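Local coordinates for MdbA protein (Corynebacterium matruchotii ATCC 14266, PDB 6BO0) that acts as a thiol-disulfide oxidoreductase of the DsbA family, built on the thioredoxin fold, and probably introduces disulfide bonds into exported proteins, at residues Thr40-Glu45 against Asn75-Asn80; Asp62-Ile67 against Val108-Arg113; Ala93-Tyr98 against Asp156-Ile161. All coordinates share one frame; numbering follows the deposited sequence. Where two conformers were deposited one is given.

Contact 1: residues Thr40-Glu45 against Asn75-Asn80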
loop_
_atom_site.group_PDB
_atom_site.type_symbol
_atom_site.label_atom_id
_atom_site.label_comp_id
_atom_site.label_asym_id
_atom_site.label_seq_id
_atom_site.Cartn_x
_atom_site.Cartn_y
_atom_site.Cartn_z
ATOM N N THR A 40 -12.849 -11.119 0.846
ATOM C CA THR A 40 -11.764 -10.406 1.528
ATOM C C THR A 40 -10.435 -10.866 0.949
ATOM O O THR A 40 -10.131 -12.043 0.975
ATOM C CB THR A 40 -11.822 -10.657 3.042
ATOM O OG1 THR A 40 -13.061 -10.141 3.549
ATOM C CG2 THR A 40 -10.680 -9.968 3.771
ATOM N N VAL A 41 -9.639 -9.912 0.465
ATOM C CA VAL A 41 -8.352 -10.219 -0.140
ATOM C C VAL A 41 -7.296 -9.510 0.713
ATOM O O VAL A 41 -7.220 -8.287 0.737
ATOM C CB VAL A 41 -8.271 -9.784 -1.609
ATOM C CG1 VAL A 41 -6.919 -10.160 -2.195
ATOM C CG2 VAL A 41 -9.412 -10.402 -2.410
ATOM N N ASP A 42 -6.478 -10.286 1.406
ATOM C CA ASP A 42 -5.371 -9.751 2.207
ATOM C C ASP A 42 -4.092 -9.800 1.385
ATOM O O ASP A 42 -3.731 -10.876 0.879
ATOM C CB ASP A 42 -5.210 -10.571 3.491
ATOM C CG ASP A 42 -6.369 -10.399 4.449
ATOM O OD1 ASP A 42 -6.574 -9.281 4.941
ATOM O OD2 ASP A 42 -7.094 -11.388 4.733
ATOM N N ILE A 43 -3.416 -8.658 1.279
ATOM C CA ILE A 43 -2.181 -8.548 0.511
ATOM C C ILE A 43 -1.086 -8.043 1.433
ATOM O O ILE A 43 -1.107 -6.899 1.874
ATOM C CB ILE A 43 -2.344 -7.605 -0.693
ATOM C CG1 ILE A 43 -3.507 -8.079 -1.569
ATOM C CG2 ILE A 43 -1.029 -7.484 -1.470
ATOM C CD1 ILE A 43 -3.781 -7.186 -2.748
ATOM N N TYR A 44 -0.142 -8.924 1.729
ATOM C CA TYR A 44 1.002 -8.601 2.573
ATOM C C TYR A 44 2.151 -8.168 1.681
ATOM O O TYR A 44 2.579 -8.907 0.793
ATOM C CB TYR A 44 1.404 -9.833 3.391
ATOM C CG TYR A 44 0.329 -10.271 4.383
ATOM C CD1 TYR A 44 -0.699 -11.105 4.006
ATOM C CD2 TYR A 44 0.361 -9.837 5.695
ATOM C CE1 TYR A 44 -1.652 -11.512 4.917
ATOM C CE2 TYR A 44 -0.575 -10.223 6.603
ATOM C CZ TYR A 44 -1.595 -11.061 6.211
ATOM O OH TYR A 44 -2.529 -11.425 7.149
ATOM N N GLU A 45 2.662 -6.958 1.923
ATOM C CA GLU A 45 3.674 -6.395 1.055
ATOM C C GLU A 45 4.598 -5.441 1.808
ATOM O O GLU A 45 4.249 -4.947 2.890
ATOM C CB GLU A 45 3.030 -5.714 -0.144
ATOM C CG GLU A 45 2.169 -4.511 0.220
ATOM C CD GLU A 45 1.540 -3.790 -0.965
ATOM O OE1 GLU A 45 1.434 -4.411 -2.041
ATOM O OE2 GLU A 45 1.106 -2.620 -0.779
ATOM N N ASN A 75 -7.531 -5.691 1.740
ATOM C CA ASN A 75 -6.740 -5.232 2.886
ATOM C C ASN A 75 -5.275 -5.207 2.493
ATOM O O ASN A 75 -4.636 -6.262 2.359
ATOM C CB ASN A 75 -6.930 -6.200 4.041
ATOM C CG ASN A 75 -8.307 -6.146 4.646
ATOM O OD1 ASN A 75 -8.938 -5.103 4.721
ATOM N ND2 ASN A 75 -8.759 -7.289 5.141
ATOM N N ILE A 76 -4.727 -4.010 2.324
ATOM C CA ILE A 76 -3.291 -3.839 2.134
ATOM C C ILE A 76 -2.663 -3.921 3.514
ATOM O O ILE A 76 -2.957 -3.100 4.388
ATOM C CB ILE A 76 -2.953 -2.504 1.438
ATOM C CG1 ILE A 76 -3.637 -2.387 0.071
ATOM C CG2 ILE A 76 -1.437 -2.337 1.363
ATOM C CD1 ILE A 76 -3.208 -3.388 -0.963
ATOM N N ARG A 77 -1.810 -4.925 3.693
ATOM C CA ARG A 77 -1.171 -5.229 4.967
ATOM C C ARG A 77 0.337 -5.032 4.831
ATOM O O ARG A 77 1.086 -5.925 4.484
ATOM C CB ARG A 77 -1.552 -6.645 5.400
ATOM C CG ARG A 77 -3.020 -6.755 5.758
ATOM C CD ARG A 77 -3.373 -8.076 6.401
ATOM N NE ARG A 77 -4.786 -8.166 6.786
ATOM C CZ ARG A 77 -5.319 -7.603 7.846
ATOM N NH1 ARG A 77 -4.563 -6.900 8.685
ATOM N NH2 ARG A 77 -6.609 -7.746 8.092
ATOM N N THR A 78 0.750 -3.799 5.103
ATOM C CA THR A 78 2.127 -3.407 4.919
ATOM C C THR A 78 3.005 -3.953 6.027
ATOM O O THR A 78 2.599 -3.985 7.181
ATOM C CB THR A 78 2.244 -1.883 4.849
ATOM O OG1 THR A 78 1.228 -1.375 3.989
ATOM C CG2 THR A 78 3.630 -1.431 4.341
ATOM N N MET A 79 4.211 -4.371 5.621
ATOM C CA MET A 79 5.240 -4.907 6.502
ATOM C C MET A 79 6.543 -4.144 6.280
ATOM O O MET A 79 6.664 -3.338 5.355
ATOM C CB MET A 79 5.414 -6.420 6.277
ATOM C CG MET A 79 4.132 -7.198 6.654
ATOM S SD MET A 79 4.300 -8.966 6.717
ATOM C CE MET A 79 4.845 -9.114 5.096
ATOM N N ASN A 80 7.512 -4.391 7.161
ATOM C CA ASN A 80 8.774 -3.658 7.093
ATOM C C ASN A 80 10.000 -4.495 7.356
ATOM O O ASN A 80 11.055 -3.961 7.699
ATOM C CB ASN A 80 8.739 -2.466 8.058
ATOM C CG ASN A 80 8.691 -2.914 9.500
ATOM O OD1 ASN A 80 8.758 -4.113 9.759
ATOM N ND2 ASN A 80 8.568 -1.982 10.437
HETATM O O HOH W 1 -8.464 -10.059 7.144
HETATM O O HOH W 2 1.735 -1.256 1.342
#

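Contact 2: residues Asp62-Ile67 against Val108-Arg113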
loop_
_atom_site.group_PDB
_atom_site.type_symbol
_atom_site.label_atom_id
_atom_site.label_comp_id
_atom_site.label_asym_id
_atom_site.label_seq_id
_atom_site.Cartn_x
_atom_site.Cartn_y
_atom_site.Cartn_z
ATOM N N ASP A 62 -6.421 -4.880 -12.617
ATOM C CA ASP A 62 -7.481 -5.841 -12.406
ATOM C C ASP A 62 -8.017 -5.717 -10.983
ATOM O O ASP A 62 -9.224 -5.799 -10.748
ATOM C CB ASP A 62 -7.011 -7.261 -12.702
ATOM C CG ASP A 62 -6.840 -7.535 -14.196
ATOM O OD1 ASP A 62 -7.377 -6.791 -15.068
ATOM O OD2 ASP A 62 -6.176 -8.542 -14.493
ATOM N N MET A 63 -7.106 -5.509 -10.033
ATOM C CA MET A 63 -7.509 -5.318 -8.634
ATOM C C MET A 63 -8.432 -4.094 -8.495
ATOM O O MET A 63 -9.447 -4.136 -7.777
ATOM C CB MET A 63 -6.258 -5.205 -7.765
ATOM C CG MET A 63 -6.563 -4.847 -6.335
ATOM S SD MET A 63 -5.162 -5.000 -5.225
ATOM C CE MET A 63 -4.221 -3.561 -5.643
ATOM N N LYS A 64 -8.019 -2.983 -9.093
ATOM C CA LYS A 64 -8.796 -1.746 -8.980
ATOM C C LYS A 64 -10.250 -1.936 -9.437
ATOM O O LYS A 64 -11.206 -1.521 -8.777
ATOM C CB LYS A 64 -8.143 -0.659 -9.794
ATOM C CG LYS A 64 -8.749 0.705 -9.632
ATOM C CD LYS A 64 -7.932 1.696 -10.443
ATOM C CE LYS A 64 -8.534 3.068 -10.462
ATOM N NZ LYS A 64 -9.681 3.187 -11.409
ATOM N N LYS A 65 -10.413 -2.636 -10.542
ATOM C CA LYS A 65 -11.748 -2.875 -11.060
ATOM C C LYS A 65 -12.573 -3.770 -10.142
ATOM O O LYS A 65 -13.753 -3.497 -9.892
ATOM C CB LYS A 65 -11.682 -3.471 -12.451
ATOM C CG LYS A 65 -13.077 -3.722 -13.036
ATOM C CD LYS A 65 -13.096 -3.913 -14.545
ATOM C CE LYS A 65 -14.473 -4.348 -15.046
ATOM N NZ LYS A 65 -15.556 -3.412 -14.657
ATOM N N LEU A 66 -11.958 -4.842 -9.642
ATOM C CA LEU A 66 -12.652 -5.709 -8.713
ATOM C C LEU A 66 -13.113 -4.937 -7.474
ATOM O O LEU A 66 -14.206 -5.173 -6.968
ATOM C CB LEU A 66 -11.781 -6.904 -8.325
ATOM C CG LEU A 66 -11.474 -7.904 -9.442
ATOM C CD1 LEU A 66 -10.467 -8.895 -8.928
ATOM C CD2 LEU A 66 -12.726 -8.606 -9.947
ATOM N N ILE A 67 -12.268 -4.033 -6.968
ATOM C CA ILE A 67 -12.666 -3.233 -5.803
ATOM C C ILE A 67 -13.849 -2.320 -6.175
ATOM O O ILE A 67 -14.892 -2.258 -5.506
ATOM C CB ILE A 67 -11.510 -2.355 -5.281
ATOM C CG1 ILE A 67 -10.330 -3.205 -4.792
ATOM C CG2 ILE A 67 -12.008 -1.483 -4.099
ATOM C CD1 ILE A 67 -9.050 -2.423 -4.610
ATOM N N VAL A 108 -5.541 9.633 -3.799
ATOM C CA VAL A 108 -4.156 9.994 -3.512
ATOM C C VAL A 108 -3.410 8.773 -2.983
ATOM O O VAL A 108 -2.264 8.517 -3.376
ATOM C CB VAL A 108 -4.101 11.196 -2.552
ATOM C CG1 VAL A 108 -2.663 11.510 -2.169
ATOM C CG2 VAL A 108 -4.721 12.411 -3.181
ATOM N N TYR A 109 -4.054 8.001 -2.115
ATOM C CA TYR A 109 -3.439 6.780 -1.605
ATOM C C TYR A 109 -3.056 5.830 -2.743
ATOM O O TYR A 109 -1.933 5.322 -2.803
ATOM C CB TYR A 109 -4.367 6.071 -0.611
ATOM C CG TYR A 109 -3.789 4.738 -0.203
ATOM C CD1 TYR A 109 -2.702 4.651 0.649
ATOM C CD2 TYR A 109 -4.272 3.564 -0.732
ATOM C CE1 TYR A 109 -2.131 3.426 0.983
ATOM C CE2 TYR A 109 -3.701 2.335 -0.427
ATOM C CZ TYR A 109 -2.643 2.269 0.434
ATOM O OH TYR A 109 -2.103 1.042 0.720
ATOM N N TRP A 110 -4.012 5.563 -3.626
ATOM C CA TRP A 110 -3.787 4.624 -4.710
ATOM C C TRP A 110 -2.619 5.054 -5.590
ATOM O O TRP A 110 -1.730 4.257 -5.918
ATOM C CB TRP A 110 -5.070 4.512 -5.542
ATOM C CG TRP A 110 -4.951 3.580 -6.675
ATOM C CD1 TRP A 110 -4.609 3.882 -7.964
ATOM C CD2 TRP A 110 -5.108 2.171 -6.634
ATOM N NE1 TRP A 110 -4.559 2.749 -8.733
ATOM C CE2 TRP A 110 -4.868 1.684 -7.937
ATOM C CE3 TRP A 110 -5.444 1.270 -5.636
ATOM C CZ2 TRP A 110 -4.945 0.339 -8.242
ATOM C CZ3 TRP A 110 -5.524 -0.067 -5.957
ATOM C CH2 TRP A 110 -5.279 -0.508 -7.239
ATOM N N ASN A 111 -2.627 6.320 -5.981
ATOM C CA ASN A 111 -1.563 6.827 -6.830
ATOM C C ASN A 111 -0.200 6.860 -6.124
ATOM O O ASN A 111 0.831 6.566 -6.735
ATOM C CB ASN A 111 -1.923 8.190 -7.413
ATOM C CG ASN A 111 -2.961 8.094 -8.499
ATOM O OD1 ASN A 111 -2.800 7.321 -9.432
ATOM N ND2 ASN A 111 -4.042 8.849 -8.372
ATOM N N PHE A 112 -0.194 7.179 -4.831
ATOM C CA PHE A 112 1.044 7.193 -4.059
ATOM C C PHE A 112 1.608 5.783 -3.909
ATOM O O PHE A 112 2.813 5.574 -4.063
ATOM C CB PHE A 112 0.806 7.854 -2.710
ATOM C CG PHE A 112 2.060 8.228 -1.973
ATOM C CD1 PHE A 112 2.704 9.409 -2.244
ATOM C CD2 PHE A 112 2.581 7.409 -0.990
ATOM C CE1 PHE A 112 3.844 9.780 -1.552
ATOM C CE2 PHE A 112 3.701 7.793 -0.264
ATOM C CZ PHE A 112 4.330 8.975 -0.571
ATOM N N ARG A 113 0.734 4.818 -3.637
ATOM C CA ARG A 113 1.181 3.422 -3.544
ATOM C C ARG A 113 1.765 2.958 -4.872
ATOM O O ARG A 113 2.814 2.301 -4.904
ATOM C CB ARG A 113 0.033 2.519 -3.093
ATOM C CG ARG A 113 0.358 1.044 -3.137
ATOM C CD ARG A 113 -0.742 0.177 -2.578
ATOM N NE ARG A 113 -0.434 -1.246 -2.761
ATOM C CZ ARG A 113 -0.692 -1.949 -3.857
ATOM N NH1 ARG A 113 -1.321 -1.413 -4.884
ATOM N NH2 ARG A 113 -0.284 -3.208 -3.930
#

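Contact 3: residues Ala93-Tyr98 against Asp156-Ile161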
loop_
_atom_site.group_PDB
_atom_site.type_symbol
_atom_site.label_atom_id
_atom_site.label_comp_id
_atom_site.label_asym_id
_atom_site.label_seq_id
_atom_site.Cartn_x
_atom_site.Cartn_y
_atom_site.Cartn_z
ATOM N N ALA A 93 8.636 4.862 3.643
ATOM C CA ALA A 93 7.618 4.742 2.603
ATOM C C ALA A 93 6.305 4.235 3.177
ATOM O O ALA A 93 5.241 4.755 2.839
ATOM C CB ALA A 93 8.109 3.840 1.485
ATOM N N GLY A 94 6.382 3.219 4.046
ATOM C CA GLY A 94 5.179 2.702 4.635
ATOM C C GLY A 94 4.463 3.722 5.496
ATOM O O GLY A 94 3.236 3.848 5.440
ATOM N N THR A 95 5.219 4.485 6.291
ATOM C CA THR A 95 4.612 5.538 7.108
ATOM C C THR A 95 3.935 6.580 6.240
ATOM O O THR A 95 2.838 7.052 6.535
ATOM C CB THR A 95 5.683 6.178 8.015
ATOM O OG1 THR A 95 6.124 5.223 8.973
ATOM C CG2 THR A 95 5.129 7.360 8.775
ATOM N N ALA A 96 4.625 7.003 5.186
ATOM C CA ALA A 96 4.037 8.002 4.306
ATOM C C ALA A 96 2.731 7.518 3.681
ATOM O O ALA A 96 1.728 8.232 3.706
ATOM C CB ALA A 96 5.018 8.391 3.214
ATOM N N ALA A 97 2.741 6.304 3.131
ATOM C CA ALA A 97 1.542 5.773 2.512
ATOM C C ALA A 97 0.415 5.583 3.525
ATOM O O ALA A 97 -0.756 5.845 3.217
ATOM C CB ALA A 97 1.843 4.475 1.795
ATOM N N TYR A 98 0.766 5.152 4.741
ATOM C CA TYR A 98 -0.215 4.949 5.806
ATOM C C TYR A 98 -0.876 6.249 6.207
ATOM O O TYR A 98 -2.077 6.305 6.469
ATOM C CB TYR A 98 0.457 4.287 7.016
ATOM C CG TYR A 98 -0.428 4.141 8.211
ATOM C CD1 TYR A 98 -1.351 3.113 8.295
ATOM C CD2 TYR A 98 -0.357 5.053 9.261
ATOM C CE1 TYR A 98 -2.200 3.002 9.383
ATOM C CE2 TYR A 98 -1.197 4.945 10.344
ATOM C CZ TYR A 98 -2.115 3.905 10.399
ATOM O OH TYR A 98 -2.939 3.794 11.499
ATOM N N ASP A 156 5.416 5.873 14.658
ATOM C CA ASP A 156 5.311 4.849 15.675
ATOM C C ASP A 156 4.065 3.985 15.481
ATOM O O ASP A 156 4.112 2.766 15.669
ATOM C CB ASP A 156 5.366 5.500 17.047
ATOM C CG ASP A 156 6.773 6.043 17.386
ATOM O OD1 ASP A 156 7.758 5.723 16.670
ATOM O OD2 ASP A 156 6.893 6.782 18.376
ATOM N N GLU A 157 2.955 4.602 15.094
ATOM C CA GLU A 157 1.744 3.856 14.780
ATOM C C GLU A 157 2.023 2.853 13.658
ATOM O O GLU A 157 1.603 1.692 13.713
ATOM C CB GLU A 157 0.674 4.838 14.395
ATOM C CG GLU A 157 -0.715 4.269 14.207
ATOM C CD GLU A 157 -1.782 5.357 14.266
ATOM O OE1 GLU A 157 -1.810 6.125 15.246
ATOM O OE2 GLU A 157 -2.613 5.446 13.367
ATOM N N PHE A 158 2.771 3.290 12.648
ATOM C CA PHE A 158 3.104 2.425 11.539
ATOM C C PHE A 158 3.993 1.259 11.972
ATOM O O PHE A 158 3.840 0.147 11.488
ATOM C CB PHE A 158 3.762 3.200 10.388
ATOM C CG PHE A 158 4.143 2.270 9.263
ATOM C CD1 PHE A 158 3.166 1.776 8.402
ATOM C CD2 PHE A 158 5.426 1.770 9.162
ATOM C CE1 PHE A 158 3.484 0.826 7.446
ATOM C CE2 PHE A 158 5.745 0.812 8.207
ATOM C CZ PHE A 158 4.766 0.340 7.357
ATOM N N LYS A 159 4.935 1.494 12.886
ATOM C CA LYS A 159 5.753 0.380 13.388
ATOM C C LYS A 159 4.858 -0.743 13.920
ATOM O O LYS A 159 5.110 -1.940 13.672
ATOM C CB LYS A 159 6.729 0.843 14.472
ATOM C CG LYS A 159 7.898 1.683 13.967
ATOM C CD LYS A 159 8.835 2.060 15.109
ATOM C CE LYS A 159 9.549 3.383 14.860
ATOM N NZ LYS A 159 10.605 3.618 15.881
ATOM N N LYS A 160 3.824 -0.369 14.664
ATOM C CA LYS A 160 2.890 -1.362 15.192
ATOM C C LYS A 160 2.048 -2.001 14.083
ATOM O O LYS A 160 1.762 -3.199 14.138
ATOM C CB LYS A 160 1.980 -0.753 16.269
ATOM C CG LYS A 160 0.996 -1.762 16.864
ATOM C CD LYS A 160 0.359 -1.267 18.145
ATOM C CE LYS A 160 -0.998 -1.881 18.432
ATOM N NZ LYS A 160 -1.111 -3.338 18.292
ATOM N N ILE A 161 1.584 -1.214 13.113
ATOM C CA ILE A 161 0.862 -1.768 11.928
ATOM C C ILE A 161 1.703 -2.906 11.319
ATOM O O ILE A 161 1.219 -4.012 11.058
ATOM C CB ILE A 161 0.661 -0.643 10.821
ATOM C CG1 ILE A 161 -0.317 0.460 11.246
ATOM C CG2 ILE A 161 0.270 -1.250 9.457
ATOM C CD1 ILE A 161 -1.759 0.034 11.325
#

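Contact 1: residues Thr40-Glu45 against Asn75-Asn80
Y44 and R77 sit opposite each other on neighbouring parallel strands, their side chains side by side and pointing the same way. R77 CB stands over the Y44 ring, 4.1 Å from its centroid and 27° off the normal, a CH-pi contact. The extended arginine follows the ring outward, its CD 3.5 Å from Y44 CZ. R77 NE donates to D42 OD1 at 2.8 Å in a salt bridge, within the guanidinium plane but from above the carboxylate. N75 ND2 donates to the same D42 OD1 at 3.0 Å from the opposite face of the carboxylate, so two side-chain donors, with a water as a third, grip one oxygen. The backbone ladder, N75 N to V41 O (2.8 Å) through M79 N to E45 O (2.8 Å), is mostly tight. On the other face a second water bridges buried E45 (OE2) and T78 (OG1), while E45 OE1 pairs with R113.

The looser side lies beyond the D42 carboxylate, where the first water also accepts from R77 NH2 and partly exposed T40 brings CG2 to 3.6 Å from N75 ND2.

Strands 39-45 and 72-78, joined through helix 51-68, form a beta-alpha-beta crossover of the thioredoxin fold, segment axes 4.7 Å apart; strands 181-184 and 27-31 flank them. Helix 155-172 covers the Y44 and R77 face; helices 106-118 and 51-68 cover the face bearing I43, I76 and E45.

Contact 2: residues Asp62-Ile67 against Val108-Arg113
M63 reaches W110 with its terminal methyl: CE lies 3.6 Å from W110 CH2, at the far end of the indole, as the two side chains slide past each other in opposite directions. The same CE is 3.7 Å from R113 NH1, with methionine and arginine meeting tip to tip. Two salt bridges hold that guanidinium beside the methyl, NH1 pairing with D60 and NH2 with E45.

K64 comes next and lays its aliphatic part over one face of the indole. Its chi1 (-173°, CG anti to the backbone N) puts CG over that face; CB stands 3.7 Å from W110 CZ2, and CD rises 3.5 Å above the W110 ring plane, offset toward the rim. Its ammonium turns away to E68, so the methylenes make the contact, while W110 NE1 bonds to E15.

One turn on from M63, I67 touches more lightly, its CD1 4.4 Å from W110 CZ3.

The segment axes are 13.4 Å apart and nearly antiparallel at 164°, too distant for backbones to meet; long side chains, chiefly W110, fill the gap. This is a wide helix pair on one face of a thioredoxin-fold sheet: helix 51-68, which follows the strand and loop carrying C49, present as S-hydroxycysteine, faces helix 106-118 of the helical insertion found in DsbA-family proteins.

Contact 3: residues Ala93-Tyr98 against Asp156-Ile161
Y98 and E157 make the polar link. Y98 OH donates to E157 OE2 at a short 2.5 Å, using the anti lone pair of that oxygen, which lies at the edge of the phenol ring and in its plane. The side chains cross at about a right angle, with ring and carboxylate planes 80° apart. E157 OE2 also pairs with K102, so one oxygen serves both the phenol and an ammonium group, a setting that would favour an ionised carboxylate.

Contacts to the aromatic face come from backbone. F158 projects with CG anti to its backbone N (chi1 178°), and its ring lies flat against the turn of helix 93-98. T95 N is 3.8 Å above the ring plane, over its centre; G94 C is 3.6 Å above it, nearer the rim; and G94 CA makes a CH-pi contact 4.0 Å from the centroid. Lacking a side chain, G94 lets the ring come directly onto the main chain.

A separate polar-to-CH approach brings T95 OG1, itself bonded to N91 O, to 3.4 Å from F158 CB.

Apolar contacts complete the seam. I161 CD1 meets Y98 CE1 at 3.6 Å, while Y98 CB touches F158 CD1, so Y98 is packed by residues from two successive turns.

The axes approach to 9.3 Å at 103°, a steep crossing, and the closest CA atoms belong to T95 and F158. A phenylalanine ring laid on the helix backbone at G94 thus joins helix 89-103 of the helical insertion to helix 155-172, by which the chain returns to the sheet, as in DsbA-family thioredoxin folds.

Contact 1 lies in the sheet, with the centres of contacts 2 and 3 each about 13 Å away; those two are about 19 Å apart, on opposite sides of the chain's centre. Along the sequence, contacts 1 and 2 alternate: strand 39-45, helix 51-68, strand 72-78, helix 106-118. Contact 3 opens after contact 1 closes and interleaves with contact 2. Physical links join them: I43 CD1 packs 3.6 Å from M63 SD, T78 CG2 packs on F158 CZ, and F112 packs on A96. The sheet is thereby tied to both helical contacts, joining the thioredoxin core to the inserted helices as one compact unit.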